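Local coordinates for binding domain (Hc) of Paraclostridial Mosquitocidal Protein 1 (Paraclostridium bifermentans, PDB 6HOX) that probably brings a botulinum-like neurotoxin, specific for Anopheles mosquitoes, to host nerve cells so that its light chain can enter the cytosol, at residues S281-Y289 / K354-N363; Y391-A399 / Y411-Y422. One frame throughout, in Å; residues are numbered along the deposited sequence.

Contact 1 (S281-Y289 / K354-N363); sequences SWYGEYYPY and KIKERYMVLN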
loop_
_atom_site.group_PDB
_atom_site.type_symbol
_atom_site.label_atom_id
_atom_site.label_comp_id
_atom_site.label_asym_id
_atom_site.label_seq_id
_atom_site.Cartn_x
_atom_site.Cartn_y
_atom_site.Cartn_z
ATOM N N SER A 281 -36.749 13.330 5.634
ATOM C CA SER A 281 -37.803 14.329 5.430
ATOM C C SER A 281 -38.169 15.022 6.750
ATOM O O SER A 281 -38.399 16.225 6.767
ATOM C CB SER A 281 -39.015 13.686 4.806
ATOM O OG SER A 281 -39.435 12.574 5.591
ATOM N N TRP A 282 -38.235 14.251 7.837
ATOM C CA TRP A 282 -38.603 14.770 9.154
ATOM C C TRP A 282 -37.768 16.012 9.494
ATOM O O TRP A 282 -38.316 17.115 9.663
ATOM C CB TRP A 282 -38.454 13.689 10.228
ATOM C CG TRP A 282 -38.678 14.198 11.614
ATOM C CD1 TRP A 282 -37.723 14.482 12.544
ATOM C CD2 TRP A 282 -39.944 14.497 12.235
ATOM N NE1 TRP A 282 -38.302 14.926 13.703
ATOM C CE2 TRP A 282 -39.664 14.949 13.544
ATOM C CE3 TRP A 282 -41.279 14.433 11.820
ATOM C CZ2 TRP A 282 -40.671 15.331 14.434
ATOM C CZ3 TRP A 282 -42.273 14.812 12.699
ATOM C CH2 TRP A 282 -41.970 15.250 13.989
ATOM N N TYR A 283 -36.448 15.822 9.633
ATOM C CA TYR A 283 -35.516 16.942 9.713
ATOM C C TYR A 283 -35.350 17.500 8.297
ATOM O O TYR A 283 -35.881 16.962 7.342
ATOM C CB TYR A 283 -34.172 16.517 10.298
ATOM C CG TYR A 283 -34.223 15.824 11.636
ATOM C CD1 TYR A 283 -34.338 16.548 12.816
ATOM C CD2 TYR A 283 -34.097 14.446 11.730
ATOM C CE1 TYR A 283 -34.351 15.918 14.052
ATOM C CE2 TYR A 283 -34.105 13.800 12.957
ATOM C CZ TYR A 283 -34.233 14.539 14.121
ATOM O OH TYR A 283 -34.248 13.908 15.331
ATOM N N GLY A 284 -34.593 18.576 8.147
ATOM C CA GLY A 284 -34.387 19.103 6.810
ATOM C C GLY A 284 -33.141 18.541 6.143
ATOM O O GLY A 284 -32.631 19.179 5.224
ATOM N N GLU A 285 -32.685 17.342 6.557
ATOM C CA GLU A 285 -31.268 16.958 6.432
ATOM C C GLU A 285 -31.056 15.674 5.614
ATOM O O GLU A 285 -31.812 14.712 5.703
ATOM C CB GLU A 285 -30.653 16.762 7.818
ATOM C CG GLU A 285 -30.703 18.002 8.696
ATOM C CD GLU A 285 -29.845 19.179 8.254
ATOM O OE1 GLU A 285 -29.009 19.020 7.329
ATOM O OE2 GLU A 285 -30.013 20.260 8.846
ATOM N N TYR A 286 -29.958 15.684 4.848
ATOM C CA TYR A 286 -29.319 14.491 4.309
ATOM C C TYR A 286 -28.268 13.972 5.304
ATOM O O TYR A 286 -27.411 14.730 5.770
ATOM C CB TYR A 286 -28.641 14.795 2.974
ATOM C CG TYR A 286 -29.532 15.410 1.928
ATOM C CD1 TYR A 286 -29.691 16.782 1.853
ATOM C CD2 TYR A 286 -30.176 14.626 0.987
ATOM C CE1 TYR A 286 -30.497 17.361 0.891
ATOM C CE2 TYR A 286 -30.973 15.191 0.005
ATOM C CZ TYR A 286 -31.138 16.564 -0.040
ATOM O OH TYR A 286 -31.922 17.145 -0.999
ATOM N N TYR A 287 -28.342 12.674 5.606
ATOM C CA TYR A 287 -27.432 11.992 6.511
ATOM C C TYR A 287 -26.557 11.026 5.712
ATOM O O TYR A 287 -27.071 10.158 5.011
ATOM C CB TYR A 287 -28.197 11.225 7.595
ATOM C CG TYR A 287 -28.807 12.081 8.677
ATOM C CD1 TYR A 287 -29.969 12.807 8.464
ATOM C CD2 TYR A 287 -28.202 12.192 9.916
ATOM C CE1 TYR A 287 -30.526 13.598 9.462
ATOM C CE2 TYR A 287 -28.743 12.980 10.923
ATOM C CZ TYR A 287 -29.913 13.689 10.700
ATOM O OH TYR A 287 -30.423 14.472 11.704
ATOM N N PRO A 288 -25.208 11.111 5.804
ATOM C CA PRO A 288 -24.358 10.061 5.240
ATOM C C PRO A 288 -24.354 8.870 6.208
ATOM O O PRO A 288 -24.448 9.054 7.416
ATOM C CB PRO A 288 -23.002 10.764 5.110
ATOM C CG PRO A 288 -22.991 11.721 6.289
ATOM C CD PRO A 288 -24.430 12.190 6.429
ATOM N N TYR A 289 -24.222 7.656 5.668
ATOM C CA TYR A 289 -24.089 6.459 6.494
ATOM C C TYR A 289 -23.239 5.418 5.744
ATOM O O TYR A 289 -23.103 5.482 4.523
ATOM C CB TYR A 289 -25.479 5.931 6.880
ATOM C CG TYR A 289 -26.288 5.368 5.738
ATOM C CD1 TYR A 289 -26.994 6.199 4.885
ATOM C CD2 TYR A 289 -26.335 4.005 5.497
ATOM C CE1 TYR A 289 -27.727 5.696 3.823
ATOM C CE2 TYR A 289 -27.067 3.483 4.439
ATOM C CZ TYR A 289 -27.763 4.333 3.599
ATOM O OH TYR A 289 -28.487 3.819 2.555
ATOM N N LYS A 354 -31.183 23.298 16.398
ATOM C CA LYS A 354 -32.121 22.474 15.638
ATOM C C LYS A 354 -31.969 21.022 16.096
ATOM O O LYS A 354 -32.898 20.422 16.610
ATOM C CB LYS A 354 -31.850 22.645 14.137
ATOM C CG LYS A 354 -32.536 21.634 13.227
ATOM C CD LYS A 354 -32.261 21.840 11.747
ATOM C CE LYS A 354 -33.079 20.912 10.868
ATOM N NZ LYS A 354 -33.163 21.397 9.470
ATOM N N ILE A 355 -30.764 20.485 15.884
ATOM C CA ILE A 355 -30.396 19.118 16.208
ATOM C C ILE A 355 -29.115 19.189 17.037
ATOM O O ILE A 355 -28.088 19.629 16.533
ATOM C CB ILE A 355 -30.197 18.279 14.925
ATOM C CG1 ILE A 355 -31.478 18.148 14.102
ATOM C CG2 ILE A 355 -29.638 16.908 15.262
ATOM C CD1 ILE A 355 -31.251 18.229 12.618
ATOM N N LYS A 356 -29.204 18.752 18.296
ATOM C CA LYS A 356 -28.130 18.870 19.254
ATOM C C LYS A 356 -27.244 17.611 19.250
ATOM O O LYS A 356 -26.194 17.624 19.886
ATOM C CB LYS A 356 -28.711 19.115 20.651
ATOM N N GLU A 357 -27.675 16.542 18.558
ATOM C CA GLU A 357 -26.973 15.250 18.534
ATOM C C GLU A 357 -25.691 15.367 17.697
ATOM O O GLU A 357 -25.488 16.330 16.965
ATOM C CB GLU A 357 -27.862 14.138 17.969
ATOM C CG GLU A 357 -28.835 13.559 18.984
ATOM C CD GLU A 357 -29.977 14.488 19.363
ATOM O OE1 GLU A 357 -30.463 15.245 18.475
ATOM O OE2 GLU A 357 -30.371 14.465 20.547
ATOM N N ARG A 358 -24.848 14.335 17.787
ATOM C CA ARG A 358 -23.497 14.367 17.226
ATOM C C ARG A 358 -23.439 13.711 15.837
ATOM O O ARG A 358 -22.333 13.541 15.277
ATOM C CB ARG A 358 -22.558 13.678 18.222
ATOM C CG ARG A 358 -22.306 14.496 19.481
ATOM C CD ARG A 358 -21.577 13.720 20.565
ATOM N NE ARG A 358 -21.010 14.622 21.555
ATOM C CZ ARG A 358 -19.809 15.199 21.482
ATOM N NH1 ARG A 358 -19.008 14.967 20.455
ATOM N NH2 ARG A 358 -19.403 15.998 22.457
ATOM N N TYR A 359 -24.604 13.362 15.273
ATOM C CA TYR A 359 -24.683 12.771 13.938
ATOM C C TYR A 359 -24.317 13.812 12.884
ATOM O O TYR A 359 -24.747 14.981 12.942
ATOM C CB TYR A 359 -26.074 12.193 13.653
ATOM C CG TYR A 359 -26.443 11.072 14.581
ATOM C CD1 TYR A 359 -25.801 9.846 14.516
ATOM C CD2 TYR A 359 -27.395 11.249 15.568
ATOM C CE1 TYR A 359 -26.100 8.826 15.403
ATOM C CE2 TYR A 359 -27.717 10.232 16.456
ATOM C CZ TYR A 359 -27.071 9.016 16.371
ATOM O OH TYR A 359 -27.388 8.017 17.246
ATOM N N MET A 360 -23.536 13.369 11.892
ATOM C CA MET A 360 -23.116 14.238 10.817
ATOM C C MET A 360 -24.222 14.267 9.765
ATOM O O MET A 360 -24.921 13.282 9.604
ATOM C CB MET A 360 -21.814 13.757 10.167
ATOM C CG MET A 360 -20.681 13.522 11.151
ATOM S SD MET A 360 -20.146 14.998 12.064
ATOM C CE MET A 360 -19.340 15.941 10.777
ATOM N N VAL A 361 -24.310 15.394 9.050
ATOM C CA VAL A 361 -25.207 15.609 7.959
ATOM C C VAL A 361 -24.386 16.133 6.778
ATOM O O VAL A 361 -23.193 16.403 6.931
ATOM C CB VAL A 361 -26.331 16.599 8.356
ATOM C CG1 VAL A 361 -27.180 16.051 9.494
ATOM C CG2 VAL A 361 -25.772 17.969 8.721
ATOM N N LEU A 362 -25.030 16.234 5.608
ATOM C CA LEU A 362 -24.486 16.885 4.438
ATOM C C LEU A 362 -25.206 18.222 4.265
ATOM O O LEU A 362 -26.414 18.250 4.130
ATOM C CB LEU A 362 -24.687 16.005 3.199
ATOM C CG LEU A 362 -24.211 14.566 3.332
ATOM C CD1 LEU A 362 -24.476 13.800 2.051
ATOM C CD2 LEU A 362 -22.729 14.504 3.701
ATOM N N ASN A 363 -24.441 19.314 4.268
ATOM C CA ASN A 363 -25.000 20.640 4.322
ATOM C C ASN A 363 -24.116 21.566 3.497
ATOM O O ASN A 363 -22.918 21.362 3.442
ATOM C CB ASN A 363 -25.099 21.135 5.765
ATOM C CG ASN A 363 -26.227 22.118 5.997
ATOM O OD1 ASN A 363 -27.387 21.738 6.003
ATOM N ND2 ASN A 363 -25.892 23.370 6.244
HETATM O O HOH W 1 -24.747 10.584 9.740
#
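The backbone oxygen of Tyr286 takes the N-H of Leu362, with 2.8 Å between Tyr286 O and Leu362 N and 163° at the hydrogen. This bond ties strand 285-289 to the short strand 361-363 in the C-terminal receptor-binding subdomain, a beta-trefoil in this toxin family. The two strands run well short of antiparallel to each other, and much of the joint is made by side chains. Val361 CG1 sits over one face of the Tyr287 ring, 16° off the normal, a CH-pi contact 3.8 Å from the ring centroid. A chi1 of -62° swings this methyl away from its own carbonyl carbon and lays it alongside the tyrosine. Tyr359 CB approaches the same ring in its plane, at the CE2 edge. The Pro288 ring lies against Leu362, with Pro288 CG 3.8 Å from Leu362 CD2. Farther along, Ile355 pushes its CG1-CD1 arm obliquely against Tyr283, and its CD1 also touches Tyr287 OH. Glu285 is bent at its second torsion, and its OE2 forms a long, weak salt bridge with NZ of the extended Lys354. Asn363 gives its ND2 to Gly365 O, and its OD1 lies 3.4 Å from Glu285 OE1, two acceptors with no hydrogen bond between them.

Contact 2 (Y391-A399 / Y411-Y422); sequences YRNGLLSIA and YLYSSGWYLDNY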
loop_
_atom_site.group_PDB
_atom_site.type_symbol
_atom_site.label_atom_id
_atom_site.label_comp_id
_atom_site.label_asym_id
_atom_site.label_seq_id
_atom_site.Cartn_x
_atom_site.Cartn_y
_atom_site.Cartn_z
ATOM N N TYR A 391 -19.991 22.604 20.560
ATOM C CA TYR A 391 -20.530 21.694 21.564
ATOM C C TYR A 391 -20.176 20.230 21.298
ATOM O O TYR A 391 -20.417 19.430 22.160
ATOM C CB TYR A 391 -22.052 21.816 21.632
ATOM C CG TYR A 391 -22.515 23.233 21.838
ATOM C CD1 TYR A 391 -22.297 23.890 23.040
ATOM C CD2 TYR A 391 -23.127 23.930 20.809
ATOM C CE1 TYR A 391 -22.701 25.206 23.222
ATOM C CE2 TYR A 391 -23.539 25.240 20.978
ATOM C CZ TYR A 391 -23.320 25.881 22.184
ATOM O OH TYR A 391 -23.722 27.174 22.322
ATOM N N ARG A 392 -19.647 19.889 20.117
ATOM C CA ARG A 392 -19.573 18.482 19.704
ATOM C C ARG A 392 -18.201 18.155 19.093
ATOM O O ARG A 392 -18.100 17.458 18.086
ATOM C CB ARG A 392 -20.724 18.170 18.747
ATOM C CG ARG A 392 -22.102 18.224 19.399
ATOM C CD ARG A 392 -23.227 18.345 18.383
ATOM N NE ARG A 392 -23.232 19.633 17.702
ATOM C CZ ARG A 392 -24.183 20.026 16.854
ATOM N NH1 ARG A 392 -25.189 19.213 16.573
ATOM N NH2 ARG A 392 -24.131 21.220 16.297
ATOM N N ASN A 393 -17.136 18.605 19.757
ATOM C CA ASN A 393 -15.776 18.191 19.403
ATOM C C ASN A 393 -15.702 16.672 19.477
ATOM O O ASN A 393 -16.270 16.092 20.384
ATOM C CB ASN A 393 -14.731 18.762 20.352
ATOM C CG ASN A 393 -14.600 20.259 20.233
ATOM O OD1 ASN A 393 -14.678 20.811 19.143
ATOM N ND2 ASN A 393 -14.407 20.917 21.360
ATOM N N GLY A 394 -15.011 16.051 18.520
ATOM C CA GLY A 394 -14.819 14.594 18.547
ATOM C C GLY A 394 -13.995 14.086 17.375
ATOM O O GLY A 394 -13.502 14.852 16.569
ATOM N N LEU A 395 -13.835 12.762 17.321
ATOM C CA LEU A 395 -13.279 12.082 16.164
ATOM C C LEU A 395 -14.446 11.503 15.376
ATOM O O LEU A 395 -15.413 10.979 15.956
ATOM C CB LEU A 395 -12.319 10.964 16.589
ATOM C CG LEU A 395 -11.052 11.412 17.308
ATOM C CD1 LEU A 395 -10.208 10.216 17.750
ATOM C CD2 LEU A 395 -10.225 12.332 16.434
ATOM N N LEU A 396 -14.349 11.621 14.056
ATOM C CA LEU A 396 -15.351 11.071 13.180
ATOM C C LEU A 396 -15.318 9.546 13.306
ATOM O O LEU A 396 -14.254 8.906 13.188
ATOM C CB LEU A 396 -15.082 11.520 11.746
ATOM C CG LEU A 396 -16.105 11.019 10.731
ATOM C CD1 LEU A 396 -17.435 11.748 10.910
ATOM C CD2 LEU A 396 -15.576 11.174 9.327
ATOM N N SER A 397 -16.495 8.983 13.578
ATOM C CA SER A 397 -16.675 7.562 13.699
ATOM C C SER A 397 -18.040 7.161 13.115
ATOM O O SER A 397 -18.750 7.984 12.544
ATOM C CB SER A 397 -16.522 7.131 15.123
ATOM O OG SER A 397 -16.305 5.729 15.188
ATOM N N ILE A 398 -18.341 5.865 13.197
ATOM C CA ILE A 398 -19.627 5.295 12.827
ATOM C C ILE A 398 -20.302 4.861 14.124
ATOM O O ILE A 398 -19.623 4.354 15.019
ATOM C CB ILE A 398 -19.489 4.131 11.827
ATOM C CG1 ILE A 398 -18.400 3.139 12.243
ATOM C CG2 ILE A 398 -19.258 4.670 10.424
ATOM C CD1 ILE A 398 -18.443 1.825 11.507
ATOM N N ALA A 399 -21.610 5.133 14.223
ATOM C CA ALA A 399 -22.380 4.910 15.452
ATOM C C ALA A 399 -22.763 3.428 15.552
ATOM O O ALA A 399 -23.578 2.949 14.748
ATOM C CB ALA A 399 -23.587 5.816 15.466
ATOM N N TYR A 411 -24.607 5.343 10.907
ATOM C CA TYR A 411 -24.518 6.794 10.693
ATOM C C TYR A 411 -23.137 7.275 11.131
ATOM O O TYR A 411 -22.495 6.644 11.981
ATOM C CB TYR A 411 -25.653 7.521 11.418
ATOM C CG TYR A 411 -26.987 7.295 10.751
ATOM C CD1 TYR A 411 -27.358 8.047 9.645
ATOM C CD2 TYR A 411 -27.846 6.293 11.177
ATOM C CE1 TYR A 411 -28.567 7.838 9.007
ATOM C CE2 TYR A 411 -29.057 6.066 10.542
ATOM C CZ TYR A 411 -29.419 6.842 9.452
ATOM O OH TYR A 411 -30.600 6.629 8.799
ATOM N N LEU A 412 -22.688 8.367 10.520
ATOM C CA LEU A 412 -21.427 8.997 10.919
ATOM C C LEU A 412 -21.725 9.948 12.088
ATOM O O LEU A 412 -22.790 10.582 12.108
ATOM C CB LEU A 412 -20.824 9.750 9.728
ATOM C CG LEU A 412 -20.023 8.929 8.719
ATOM C CD1 LEU A 412 -20.870 7.836 8.104
ATOM C CD2 LEU A 412 -19.474 9.837 7.628
ATOM N N TYR A 413 -20.806 10.025 13.061
ATOM C CA TYR A 413 -20.975 10.939 14.193
ATOM C C TYR A 413 -19.620 11.420 14.728
ATOM O O TYR A 413 -18.555 10.801 14.497
ATOM C CB TYR A 413 -21.858 10.294 15.271
ATOM C CG TYR A 413 -21.149 9.391 16.243
ATOM C CD1 TYR A 413 -20.698 8.136 15.848
ATOM C CD2 TYR A 413 -20.928 9.779 17.556
ATOM C CE1 TYR A 413 -20.011 7.306 16.722
ATOM C CE2 TYR A 413 -20.253 8.956 18.445
ATOM C CZ TYR A 413 -19.802 7.714 18.027
ATOM O OH TYR A 413 -19.164 6.875 18.893
ATOM N N SER A 414 -19.668 12.557 15.436
ATOM C CA SER A 414 -18.520 13.122 16.133
ATOM C C SER A 414 -18.432 12.567 17.562
ATOM O O SER A 414 -19.218 12.965 18.407
ATOM C CB SER A 414 -18.594 14.609 16.145
ATOM O OG SER A 414 -17.526 15.134 16.905
ATOM N N SER A 415 -17.460 11.679 17.821
ATOM C CA SER A 415 -17.300 11.024 19.139
ATOM C C SER A 415 -16.352 11.835 20.027
ATOM O O SER A 415 -15.141 11.845 19.810
ATOM C CB SER A 415 -16.802 9.594 19.040
ATOM O OG SER A 415 -16.525 9.065 20.347
ATOM N N GLY A 416 -16.936 12.498 21.032
ATOM C CA GLY A 416 -16.193 13.183 22.082
ATOM C C GLY A 416 -15.449 12.190 22.952
ATOM O O GLY A 416 -14.321 12.435 23.321
ATOM N N TRP A 417 -16.071 11.033 23.222
ATOM C CA TRP A 417 -15.452 9.983 24.046
ATOM C C TRP A 417 -14.165 9.458 23.388
ATOM O O TRP A 417 -13.157 9.310 24.044
ATOM C CB TRP A 417 -16.426 8.835 24.320
ATOM C CG TRP A 417 -15.827 7.805 25.225
ATOM C CD1 TRP A 417 -15.328 6.588 24.874
ATOM C CD2 TRP A 417 -15.626 7.928 26.638
ATOM N NE1 TRP A 417 -14.818 5.955 25.971
ATOM C CE2 TRP A 417 -14.982 6.750 27.069
ATOM C CE3 TRP A 417 -15.893 8.933 27.575
ATOM C CZ2 TRP A 417 -14.623 6.537 28.397
ATOM C CZ3 TRP A 417 -15.531 8.725 28.887
ATOM C CH2 TRP A 417 -14.914 7.537 29.293
ATOM N N TYR A 418 -14.227 9.145 22.095
ATOM C CA TYR A 418 -13.051 8.608 21.383
ATOM C C TYR A 418 -11.948 9.662 21.336
ATOM O O TYR A 418 -10.770 9.335 21.448
ATOM C CB TYR A 418 -13.405 8.135 19.975
ATOM C CG TYR A 418 -14.355 6.972 19.931
ATOM C CD1 TYR A 418 -14.620 6.225 21.068
ATOM C CD2 TYR A 418 -14.990 6.609 18.754
ATOM C CE1 TYR A 418 -15.507 5.169 21.044
ATOM C CE2 TYR A 418 -15.891 5.556 18.720
ATOM C CZ TYR A 418 -16.138 4.827 19.869
ATOM O OH TYR A 418 -17.010 3.783 19.886
ATOM N N LEU A 419 -12.332 10.919 21.155
ATOM C CA LEU A 419 -11.337 11.984 21.133
ATOM C C LEU A 419 -10.600 12.034 22.475
ATOM O O LEU A 419 -9.381 11.924 22.504
ATOM C CB LEU A 419 -12.009 13.321 20.833
ATOM C CG LEU A 419 -11.080 14.533 20.862
ATOM C CD1 LEU A 419 -10.008 14.432 19.778
ATOM C CD2 LEU A 419 -11.888 15.811 20.689
ATOM N N ASP A 420 -11.348 12.184 23.575
ATOM C CA ASP A 420 -10.737 12.429 24.883
ATOM C C ASP A 420 -9.975 11.195 25.390
ATOM O O ASP A 420 -9.013 11.345 26.127
ATOM C CB ASP A 420 -11.774 12.837 25.938
ATOM C CG ASP A 420 -12.497 14.142 25.647
ATOM O OD1 ASP A 420 -11.981 14.939 24.824
ATOM O OD2 ASP A 420 -13.600 14.332 26.212
ATOM N N ASN A 421 -10.379 9.989 24.973
ATOM C CA ASN A 421 -9.763 8.744 25.467
ATOM C C ASN A 421 -9.005 8.008 24.345
ATOM O O ASN A 421 -8.779 6.801 24.416
ATOM C CB ASN A 421 -10.843 7.868 26.102
ATOM C CG ASN A 421 -11.493 8.552 27.284
ATOM O OD1 ASN A 421 -12.598 9.094 27.157
ATOM N ND2 ASN A 421 -10.782 8.592 28.400
ATOM N N TYR A 422 -8.569 8.733 23.318
ATOM C CA TYR A 422 -8.020 8.071 22.132
ATOM C C TYR A 422 -6.935 7.058 22.511
ATOM O O TYR A 422 -6.949 5.919 22.032
ATOM C CB TYR A 422 -7.425 9.065 21.138
ATOM C CG TYR A 422 -6.945 8.379 19.887
ATOM C CD1 TYR A 422 -7.854 7.878 18.971
ATOM C CD2 TYR A 422 -5.595 8.167 19.649
ATOM C CE1 TYR A 422 -7.437 7.227 17.819
ATOM C CE2 TYR A 422 -5.162 7.507 18.509
ATOM C CZ TYR A 422 -6.086 7.035 17.590
ATOM O OH TYR A 422 -5.691 6.399 16.452
HETATM O O HOH W 2 -20.486 4.263 18.357
HETATM O O HOH W 3 -25.728 3.948 13.405
#
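Leu395, on strand 394-398, packs its side chain against the helical turn 416-420. CB leaves the strand on the same face as Ser397, Tyr413 and Ser415. CG then rests 3.9 Å from Leu419 CA. There the chain forks: Leu395 CD2 meets Leu419 CD1 at 4.0 Å, while Leu395 CD1 goes the other way, touching Tyr418 O and packing 3.5 Å from Tyr422 CD1. The leucine crosses both Leu419 and Tyr422 at about a right angle. Its backbone N shares an acceptor with the helix: Leu395 N and Leu419 N reach Ser415 O from opposite faces of the carbonyl plane. Ser415 is also the N-cap, its OG taking the N-H of Tyr418 at 2.9 Å. Beside it, Ser414 points to the other face, and its OG, held anti to the backbone N (chi1 176°), donates to Arg392 O at 2.7 Å. Toward the far end the Tyr413 ring turns its edge to Ile398 O, 3.4 Å from Tyr413 CE1. Paired backbone bonds join Leu395 with Ser415 and Ser397 with Tyr413, and Ala399 N adds one to Tyr411 O: a regular antiparallel beta hairpin of the trefoil, running straight into an N-capped helical turn.

Both contacts belong to the C-terminal receptor-binding subdomain, with their centres about 15 Å apart, and contact 1 closes along the chain before contact 2 opens. Strand 409-415 is where they meet. It pairs with strand 394-398 in contact 2 and is also a neighbour of strand 285-291 from contact 1. The segment 354-363 runs against it too: Arg358 O lies 2.8 Å from Ser414 N and Met360 N lies 2.9 Å from Leu412 O, both probable hydrogen bonds. The Arg358 side chain adds bonds to Ser414 O on one strand and to Asn393 O just ahead of the other. Parts distant in sequence are thereby joined into one trefoil body.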